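Local coordinates for protein CRISPR system Cmr subunit Cmr1-1 (Pyrococcus furiosus, PDB 4W8Z) that binds RNA as one of the two subunits that cap the type III-B Cmr ribonucleoprotein complex, part of CRISPR immunity against mobile genetic elements, at residues 36-41 / 147-152; 43-48 / 283-288; 153-158 / 164-169. One frame throughout, in Å; residues are numbered along the deposited sequence.

Interaction 1 (36-41 / 147-152); sequences PSIKGA and WALVSL
Two helices of the N-terminal ferredoxin-like (RAMP) fold, those of its two β-α units, meet here, with L149 of helix 136-152 resting against I38 and A41 in the first turn of helix 38-54. L149 carries its side of the contact alone and does so with both methyl branches. With CG anti to the backbone N (chi1 168°), the fork of the side chain is held out from its own helix toward its partner. CD1 of L149 lies 3.5 Å from A41 CB, and CD2 touches the same methyl from 3.8 Å, so the alanine sits against both prongs. L149 CD2 also meets I38, lying 3.8 Å from I38 O and touching I38 CG2 at 4.1 Å where the two side chains cross at about a right angle. I38 in turn leans on V82 of strand 79-84, while M42 and W45 add further apolar surface around L149.

The start of helix 38-54 is fixed by an N-cap: S37 OG accepts from G40 N at 3.0 Å with an N-H...O angle of 156°. On helix 136-152, S151 OG bonds back to W147 O, a carbonyl that also takes S151 N from the other face of its plane. Helix 38-54 follows strand 8-16 and helix 136-152 precedes strand 166-172, as in a βαββαβ ferredoxin-like fold with strand order 2-3-1-4.

Interaction 2 (43-48 / 283-288); sequences RWWFRA and PLWFGV
W44 and W285 approach from opposite directions, one from helix 38-54 and the other from strand 284-291, and meet through the benzo halves of their indoles. The contact spans a wide gap between backbones: the nearest CA atoms, those of W45 and W285, are 13.7 Å apart, and long aromatic side chains bridge almost all of it. W285 places its outer corner over one face of W44, toward the rim of the ring. W285 CH2 lies 3.5 Å from W44 CH2 and 3.6 Å from W44 CZ2. The six-membered rings are 5.0 Å apart between centroids and their planes are inclined by 46°, an oblique pairing that is neither a stack nor a T-shape.

The torsions account for the approach. W44 has CG anti to the backbone N (chi1 -167°), which carries its indole off the helix toward the strand, whereas W285, with CG anti to its carbonyl carbon (chi1 -56°), sends its indole off the strand toward the helix.

W45, the next residue along the helix, gives a second and lighter contact, with W45 CZ2 4.3 Å from W285 CZ3. The two helix tryptophans also support each other, since W44 CZ3 sits 3.7 Å above the centre of the W45 ring. On the strand side, F302 of the adjoining strand 294-302 meets W285 edge-to-face, extending the aromatic cluster into the C-terminal sheet, and R160 touches W285 from a loop.

W45 is buried, whereas W44 and W285 keep some exposure. Neither indole nitrogen of W44 or W285 takes part in the pairing. Among the three tryptophans carbon meets carbon throughout, so what holds helix and strand together here is dispersion and the hydrophobic effect, acting through a small patch.

Interaction 3 (153-158 / 164-169); sequences GSVGFR and GSMKIV
V155 and G164 join the two limbs of the glycine-rich loop that, as in other RAMP proteins, connects the second helix of the ferredoxin-like fold, 136-152, to its last strand, 166-172. The tight part is mostly main chain. V155 N donates to G164 O at 3.2 Å with an N-H...O angle of 151°, coming from above the carbonyl plane, 36° out of it. The return contact is a nearly straight CA-H...O approach, with G164 CA 3.3 Å from V155 O. V155 thus uses both its N and its O, against G164 O and G164 CA, and S154 CB lies beside the same carbonyl of G164.

Side chains close one flank. M166 is bent at chi2 (-72°), and its terminal CE is the atom that reaches V155, 3.6 Å from V155 CG2, with the two side chains running roughly perpendicular. L149 backs V155, while I14 and S16 of strand 8-16 line M166; both V155 and M166 are buried.

The opposite character appears at S154, which keeps some exposure and whose hydroxyl turns to S159 O within the loop. F157 and R158 do not touch segment 164-169, although F157 O is hydrogen-bonded to T163 OG1. F157 packs on helix 106-113, and R158 runs to salt bridges with E32 and D318. The two still pair with each other, R158 CG lying 3.9 Å above the centre of the F157 ring.

Helix 38-54 supplies one side of both interaction 1 and interaction 2, whose centres lie 8 Å apart and whose segments alternate along the chain; W45 joins them by packing on A148, L149 and L152. Interaction 3 comes next in the chain after interaction 1, their centres 7 Å apart, and a backbone hydrogen bond joins P36 O and G156 N. Its centre is 11 Å from that of interaction 2, and V288 N of the C-terminal sheet is hydrogen-bonded to S165 OG. Interactions 1 and 3 thus belong to the N-terminal RAMP fold, while interaction 2, together with the S165-V288 bond, ties that fold to the C-terminal Cmr1-like part, all within the middle of the molecule.

Interaction 1 (36-41 / 147-152)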
loop_
_atom_site.group_PDB
_atom_site.type_symbol
_atom_site.label_atom_id
_atom_site.label_comp_id
_atom_site.label_asym_id
_atom_site.label_seq_id
_atom_site.Cartn_x
_atom_site.Cartn_y
_atom_site.Cartn_z
ATOM N N PRO A 36 -4.748 -8.810 0.552
ATOM C CA PRO A 36 -5.789 -7.793 0.373
ATOM C C PRO A 36 -6.403 -7.825 -1.021
ATOM O O PRO A 36 -5.679 -7.798 -2.021
ATOM C CB PRO A 36 -5.034 -6.478 0.596
ATOM C CG PRO A 36 -3.918 -6.851 1.511
ATOM C CD PRO A 36 -3.505 -8.231 1.092
ATOM N N SER A 37 -7.728 -7.896 -1.081
ATOM C CA SER A 37 -8.442 -7.836 -2.348
ATOM C C SER A 37 -8.651 -6.376 -2.712
ATOM O O SER A 37 -8.377 -5.488 -1.905
ATOM C CB SER A 37 -9.784 -8.564 -2.254
ATOM O OG SER A 37 -10.689 -7.851 -1.426
ATOM N N ILE A 38 -9.133 -6.122 -3.922
ATOM C CA ILE A 38 -9.430 -4.758 -4.336
ATOM C C ILE A 38 -10.522 -4.151 -3.456
ATOM O O ILE A 38 -10.393 -3.016 -2.995
ATOM C CB ILE A 38 -9.854 -4.706 -5.811
ATOM C CG1 ILE A 38 -8.700 -5.179 -6.695
ATOM C CG2 ILE A 38 -10.289 -3.302 -6.199
ATOM C CD1 ILE A 38 -8.947 -4.989 -8.174
ATOM N N LYS A 39 -11.585 -4.915 -3.212
ATOM C CA LYS A 39 -12.666 -4.466 -2.340
ATOM C C LYS A 39 -12.153 -4.209 -0.926
ATOM O O LYS A 39 -12.505 -3.210 -0.299
ATOM C CB LYS A 39 -13.798 -5.494 -2.299
ATOM C CG LYS A 39 -14.367 -5.859 -3.659
ATOM C CD LYS A 39 -15.624 -6.701 -3.507
ATOM C CE LYS A 39 -16.081 -7.261 -4.839
ATOM N NZ LYS A 39 -17.307 -8.094 -4.684
ATOM N N GLY A 40 -11.315 -5.115 -0.434
ATOM C CA GLY A 40 -10.772 -5.005 0.909
ATOM C C GLY A 40 -9.828 -3.831 1.066
ATOM O O GLY A 40 -9.851 -3.134 2.083
ATOM N N ALA A 41 -8.999 -3.606 0.052
ATOM C CA ALA A 41 -8.041 -2.510 0.077
ATOM C C ALA A 41 -8.723 -1.146 -0.051
ATOM O O ALA A 41 -8.277 -0.167 0.551
ATOM C CB ALA A 41 -7.018 -2.691 -1.019
ATOM N N TRP A 147 -9.145 5.530 -6.017
ATOM C CA TRP A 147 -8.082 6.431 -6.445
ATOM C C TRP A 147 -6.882 6.312 -5.511
ATOM O O TRP A 147 -5.738 6.260 -5.963
ATOM C CB TRP A 147 -8.568 7.882 -6.482
ATOM C CG TRP A 147 -7.525 8.849 -6.978
ATOM C CD1 TRP A 147 -7.397 9.338 -8.250
ATOM C CD2 TRP A 147 -6.459 9.435 -6.216
ATOM N NE1 TRP A 147 -6.323 10.196 -8.325
ATOM C CE2 TRP A 147 -5.728 10.269 -7.092
ATOM C CE3 TRP A 147 -6.052 9.336 -4.880
ATOM C CZ2 TRP A 147 -4.614 10.996 -6.677
ATOM C CZ3 TRP A 147 -4.942 10.059 -4.468
ATOM C CH2 TRP A 147 -4.238 10.879 -5.366
ATOM N N ALA A 148 -7.157 6.273 -4.209
ATOM C CA ALA A 148 -6.111 6.183 -3.194
ATOM C C ALA A 148 -5.402 4.830 -3.248
ATOM O O ALA A 148 -4.180 4.750 -3.093
ATOM C CB ALA A 148 -6.691 6.424 -1.806
ATOM N N LEU A 149 -6.175 3.774 -3.472
ATOM C CA LEU A 149 -5.623 2.428 -3.591
ATOM C C LEU A 149 -4.614 2.329 -4.736
ATOM O O LEU A 149 -3.563 1.708 -4.594
ATOM C CB LEU A 149 -6.749 1.410 -3.795
ATOM C CG LEU A 149 -6.332 0.000 -4.212
ATOM C CD1 LEU A 149 -5.326 -0.563 -3.224
ATOM C CD2 LEU A 149 -7.551 -0.906 -4.320
ATOM N N VAL A 150 -4.932 2.948 -5.867
ATOM C CA VAL A 150 -4.046 2.910 -7.022
ATOM C C VAL A 150 -2.852 3.848 -6.842
ATOM O O VAL A 150 -1.731 3.526 -7.232
ATOM C CB VAL A 150 -4.805 3.272 -8.318
ATOM C CG1 VAL A 150 -3.862 3.281 -9.515
ATOM C CG2 VAL A 150 -5.945 2.291 -8.552
ATOM N N SER A 151 -3.096 5.002 -6.229
ATOM C CA SER A 151 -2.063 6.028 -6.080
ATOM C C SER A 151 -1.031 5.736 -4.984
ATOM O O SER A 151 0.152 6.051 -5.144
ATOM C CB SER A 151 -2.715 7.380 -5.808
ATOM O OG SER A 151 -3.499 7.786 -6.916
ATOM N N LEU A 152 -1.470 5.140 -3.876
ATOM C CA LEU A 152 -0.578 4.922 -2.736
ATOM C C LEU A 152 -0.543 3.472 -2.249
ATOM O O LEU A 152 0.343 3.087 -1.482
ATOM C CB LEU A 152 -0.985 5.829 -1.575
ATOM C CG LEU A 152 -1.095 7.328 -1.860
ATOM C CD1 LEU A 152 -1.942 7.984 -0.794
ATOM C CD2 LEU A 152 0.277 7.974 -1.930
#

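Interaction 2 (43-48 / 283-288)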
loop_
_atom_site.group_PDB
_atom_site.type_symbol
_atom_site.label_atom_id
_atom_site.label_comp_id
_atom_site.label_asym_id
_atom_site.label_seq_id
_atom_site.Cartn_x
_atom_site.Cartn_y
_atom_site.Cartn_z
ATOM N N ARG A 43 -11.712 -0.516 1.102
ATOM C CA ARG A 43 -12.256 -0.332 2.437
ATOM C C ARG A 43 -11.171 0.181 3.372
ATOM O O ARG A 43 -11.408 1.080 4.179
ATOM C CB ARG A 43 -12.841 -1.639 2.967
ATOM C CG ARG A 43 -13.809 -1.457 4.117
ATOM C CD ARG A 43 -14.054 -2.760 4.847
ATOM N NE ARG A 43 -15.248 -2.679 5.680
ATOM C CZ ARG A 43 -16.448 -3.091 5.291
ATOM N NH1 ARG A 43 -16.601 -3.618 4.082
ATOM N NH2 ARG A 43 -17.491 -2.980 6.106
ATOM N N TRP A 44 -9.973 -0.387 3.247
ATOM C CA TRP A 44 -8.845 0.039 4.065
ATOM C C TRP A 44 -8.541 1.507 3.823
ATOM O O TRP A 44 -8.344 2.275 4.764
ATOM C CB TRP A 44 -7.601 -0.800 3.775
ATOM C CG TRP A 44 -6.516 -0.607 4.798
ATOM C CD1 TRP A 44 -6.269 -1.395 5.880
ATOM C CD2 TRP A 44 -5.538 0.446 4.839
ATOM N NE1 TRP A 44 -5.198 -0.906 6.593
ATOM C CE2 TRP A 44 -4.733 0.225 5.977
ATOM C CE3 TRP A 44 -5.264 1.549 4.022
ATOM C CZ2 TRP A 44 -3.676 1.065 6.320
ATOM C CZ3 TRP A 44 -4.218 2.386 4.367
ATOM C CH2 TRP A 44 -3.436 2.139 5.508
ATOM N N TRP A 45 -8.514 1.894 2.552
ATOM C CA TRP A 45 -8.113 3.242 2.183
ATOM C C TRP A 45 -9.182 4.272 2.489
ATOM O O TRP A 45 -8.874 5.449 2.665
ATOM C CB TRP A 45 -7.722 3.294 0.704
ATOM C CG TRP A 45 -6.271 3.028 0.536
ATOM C CD1 TRP A 45 -5.693 1.906 0.021
ATOM C CD2 TRP A 45 -5.199 3.884 0.943
ATOM N NE1 TRP A 45 -4.326 2.018 0.062
ATOM C CE2 TRP A 45 -3.995 3.223 0.626
ATOM C CE3 TRP A 45 -5.139 5.148 1.541
ATOM C CZ2 TRP A 45 -2.743 3.783 0.880
ATOM C CZ3 TRP A 45 -3.897 5.704 1.793
ATOM C CH2 TRP A 45 -2.714 5.021 1.462
ATOM N N PHE A 46 -10.433 3.839 2.568
ATOM C CA PHE A 46 -11.490 4.748 2.982
ATOM C C PHE A 46 -11.249 5.194 4.417
ATOM O O PHE A 46 -11.455 6.355 4.761
ATOM C CB PHE A 46 -12.867 4.098 2.861
ATOM C CG PHE A 46 -13.960 4.898 3.500
ATOM C CD1 PHE A 46 -14.501 5.993 2.851
ATOM C CD2 PHE A 46 -14.433 4.566 4.757
ATOM C CE1 PHE A 46 -15.500 6.738 3.442
ATOM C CE2 PHE A 46 -15.430 5.306 5.353
ATOM C CZ PHE A 46 -15.966 6.394 4.694
ATOM N N ARG A 47 -10.812 4.258 5.251
ATOM C CA ARG A 47 -10.579 4.540 6.660
ATOM C C ARG A 47 -9.412 5.499 6.835
ATOM O O ARG A 47 -9.411 6.332 7.738
ATOM C CB ARG A 47 -10.311 3.251 7.433
ATOM C CG ARG A 47 -11.422 2.224 7.351
ATOM C CD ARG A 47 -11.271 1.209 8.466
ATOM N NE ARG A 47 -11.043 1.888 9.739
ATOM C CZ ARG A 47 -11.133 1.310 10.932
ATOM N NH1 ARG A 47 -11.456 0.027 11.032
ATOM N NH2 ARG A 47 -10.905 2.021 12.026
ATOM N N ALA A 48 -8.418 5.374 5.963
ATOM C CA ALA A 48 -7.241 6.231 6.020
ATOM C C ALA A 48 -7.582 7.652 5.586
ATOM O O ALA A 48 -7.033 8.620 6.113
ATOM C CB ALA A 48 -6.128 5.663 5.156
ATOM N N PRO A 283 5.299 1.962 10.388
ATOM C CA PRO A 283 5.199 1.112 9.194
ATOM C C PRO A 283 5.675 1.811 7.920
ATOM O O PRO A 283 5.426 3.004 7.727
ATOM C CB PRO A 283 3.701 0.808 9.103
ATOM C CG PRO A 283 3.209 0.943 10.497
ATOM C CD PRO A 283 4.021 2.039 11.115
ATOM N N LEU A 284 6.361 1.065 7.061
ATOM C CA LEU A 284 6.771 1.574 5.758
ATOM C C LEU A 284 6.343 0.601 4.662
ATOM O O LEU A 284 6.628 -0.592 4.732
ATOM C CB LEU A 284 8.285 1.806 5.724
ATOM C CG LEU A 284 8.898 2.494 4.502
ATOM C CD1 LEU A 284 10.187 3.196 4.896
ATOM C CD2 LEU A 284 9.170 1.501 3.384
ATOM N N TRP A 285 5.645 1.115 3.656
ATOM C CA TRP A 285 5.269 0.305 2.502
ATOM C C TRP A 285 6.042 0.799 1.302
ATOM O O TRP A 285 6.380 1.977 1.230
ATOM C CB TRP A 285 3.771 0.389 2.208
ATOM C CG TRP A 285 2.865 0.011 3.334
ATOM C CD1 TRP A 285 3.224 -0.429 4.575
ATOM C CD2 TRP A 285 1.435 0.045 3.317
ATOM N NE1 TRP A 285 2.101 -0.669 5.331
ATOM C CE2 TRP A 285 0.991 -0.384 4.580
ATOM C CE3 TRP A 285 0.488 0.408 2.358
ATOM C CZ2 TRP A 285 -0.358 -0.465 4.908
ATOM C CZ3 TRP A 285 -0.853 0.323 2.683
ATOM C CH2 TRP A 285 -1.263 -0.112 3.946
ATOM N N PHE A 286 6.326 -0.083 0.355
ATOM C CA PHE A 286 6.867 0.393 -0.908
ATOM C C PHE A 286 6.290 -0.359 -2.097
ATOM O O PHE A 286 5.729 -1.449 -1.956
ATOM C CB PHE A 286 8.402 0.329 -0.919
ATOM C CG PHE A 286 8.974 -1.044 -0.696
ATOM C CD1 PHE A 286 9.199 -1.904 -1.763
ATOM C CD2 PHE A 286 9.334 -1.457 0.575
ATOM C CE1 PHE A 286 9.747 -3.158 -1.557
ATOM C CE2 PHE A 286 9.883 -2.709 0.786
ATOM C CZ PHE A 286 10.088 -3.563 -0.280
ATOM N N GLY A 287 6.419 0.258 -3.265
ATOM C CA GLY A 287 5.882 -0.276 -4.498
ATOM C C GLY A 287 6.344 0.595 -5.647
ATOM O O GLY A 287 7.315 1.337 -5.510
ATOM N N VAL A 288 5.651 0.510 -6.778
ATOM C CA VAL A 288 6.053 1.254 -7.964
ATOM C C VAL A 288 4.927 2.146 -8.477
ATOM O O VAL A 288 3.807 1.684 -8.695
ATOM C CB VAL A 288 6.506 0.300 -9.087
ATOM C CG1 VAL A 288 7.025 1.081 -10.293
ATOM C CG2 VAL A 288 7.571 -0.651 -8.563
#

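Interaction 3 (153-158 / 164-169)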
loop_
_atom_site.group_PDB
_atom_site.type_symbol
_atom_site.label_atom_id
_atom_site.label_comp_id
_atom_site.label_asym_id
_atom_site.label_seq_id
_atom_site.Cartn_x
_atom_site.Cartn_y
_atom_site.Cartn_z
ATOM N N GLY A 153 -1.506 2.670 -2.682
ATOM C CA GLY A 153 -1.613 1.314 -2.189
ATOM C C GLY A 153 -1.208 0.258 -3.196
ATOM O O GLY A 153 -0.392 0.507 -4.083
ATOM N N SER A 154 -1.803 -0.920 -3.045
ATOM C CA SER A 154 -1.499 -2.101 -3.840
ATOM C C SER A 154 -2.337 -3.250 -3.298
ATOM O O SER A 154 -2.977 -3.109 -2.257
ATOM C CB SER A 154 -0.012 -2.446 -3.783
ATOM O OG SER A 154 0.438 -2.466 -2.441
ATOM N N VAL A 155 -2.342 -4.386 -3.992
ATOM C CA VAL A 155 -3.157 -5.524 -3.562
ATOM C C VAL A 155 -2.411 -6.860 -3.622
ATOM O O VAL A 155 -1.483 -7.034 -4.411
ATOM C CB VAL A 155 -4.440 -5.644 -4.412
ATOM C CG1 VAL A 155 -5.314 -4.410 -4.247
ATOM C CG2 VAL A 155 -4.087 -5.854 -5.871
ATOM N N GLY A 156 -2.821 -7.798 -2.774
ATOM C CA GLY A 156 -2.266 -9.137 -2.799
ATOM C C GLY A 156 -1.187 -9.440 -1.771
ATOM O O GLY A 156 -0.837 -8.605 -0.932
ATOM N N PHE A 157 -0.655 -10.656 -1.847
ATOM C CA PHE A 157 0.417 -11.088 -0.962
ATOM C C PHE A 157 1.680 -10.259 -1.207
ATOM O O PHE A 157 2.095 -10.078 -2.354
ATOM C CB PHE A 157 0.698 -12.581 -1.160
ATOM C CG PHE A 157 1.679 -13.155 -0.176
ATOM C CD1 PHE A 157 1.576 -12.866 1.173
ATOM C CD2 PHE A 157 2.693 -14.008 -0.599
ATOM C CE1 PHE A 157 2.474 -13.402 2.087
ATOM C CE2 PHE A 157 3.597 -14.544 0.309
ATOM C CZ PHE A 157 3.485 -14.239 1.655
ATOM N N ARG A 158 2.265 -9.756 -0.119
ATOM C CA ARG A 158 3.509 -8.976 -0.147
ATOM C C ARG A 158 3.372 -7.616 -0.839
ATOM O O ARG A 158 4.361 -7.042 -1.294
ATOM C CB ARG A 158 4.631 -9.787 -0.809
ATOM C CG ARG A 158 5.224 -10.849 0.088
ATOM C CD ARG A 158 5.983 -10.211 1.244
ATOM N NE ARG A 158 6.344 -11.199 2.251
ATOM C CZ ARG A 158 5.633 -11.446 3.347
ATOM N NH1 ARG A 158 4.523 -10.761 3.586
ATOM N NH2 ARG A 158 6.033 -12.376 4.206
ATOM N N GLY A 164 1.804 -6.083 -6.619
ATOM C CA GLY A 164 0.440 -5.617 -6.755
ATOM C C GLY A 164 0.289 -4.115 -6.892
ATOM O O GLY A 164 -0.773 -3.563 -6.598
ATOM N N SER A 165 1.346 -3.444 -7.340
ATOM C CA SER A 165 1.228 -2.035 -7.695
ATOM C C SER A 165 0.392 -1.902 -8.962
ATOM O O SER A 165 0.585 -2.645 -9.922
ATOM C CB SER A 165 2.599 -1.399 -7.887
ATOM O OG SER A 165 3.246 -1.213 -6.642
ATOM N N MET A 166 -0.538 -0.954 -8.957
ATOM C CA MET A 166 -1.504 -0.817 -10.036
ATOM C C MET A 166 -1.455 0.547 -10.711
ATOM O O MET A 166 -0.978 1.526 -10.135
ATOM C CB MET A 166 -2.913 -1.072 -9.499
ATOM C CG MET A 166 -3.073 -2.436 -8.857
ATOM S SD MET A 166 -3.087 -3.753 -10.086
ATOM C CE MET A 166 -2.651 -5.160 -9.072
ATOM N N LYS A 167 -1.956 0.601 -11.941
ATOM C CA LYS A 167 -2.196 1.870 -12.620
ATOM C C LYS A 167 -3.536 1.802 -13.339
ATOM O O LYS A 167 -4.029 0.716 -13.639
ATOM C CB LYS A 167 -1.068 2.195 -13.603
ATOM C CG LYS A 167 -1.147 1.460 -14.931
ATOM C CD LYS A 167 0.135 1.655 -15.714
ATOM C CE LYS A 167 -0.127 1.723 -17.200
ATOM N NZ LYS A 167 1.074 2.229 -17.931
ATOM N N ILE A 168 -4.132 2.961 -13.593
ATOM C CA ILE A 168 -5.381 3.030 -14.344
ATOM C C ILE A 168 -5.085 3.222 -15.824
ATOM O O ILE A 168 -4.493 4.227 -16.211
ATOM C CB ILE A 168 -6.277 4.178 -13.846
ATOM C CG1 ILE A 168 -6.688 3.938 -12.392
ATOM C CG2 ILE A 168 -7.500 4.323 -14.730
ATOM C CD1 ILE A 168 -7.459 5.085 -11.780
ATOM N N VAL A 169 -5.480 2.262 -16.654
ATOM C CA VAL A 169 -5.230 2.378 -18.087
ATOM C C VAL A 169 -6.350 3.144 -18.788
ATOM O O VAL A 169 -6.088 3.975 -19.653
ATOM C CB VAL A 169 -5.044 0.997 -18.759
ATOM C CG1 VAL A 169 -3.636 0.481 -18.522
ATOM C CG2 VAL A 169 -6.071 0.001 -18.258
#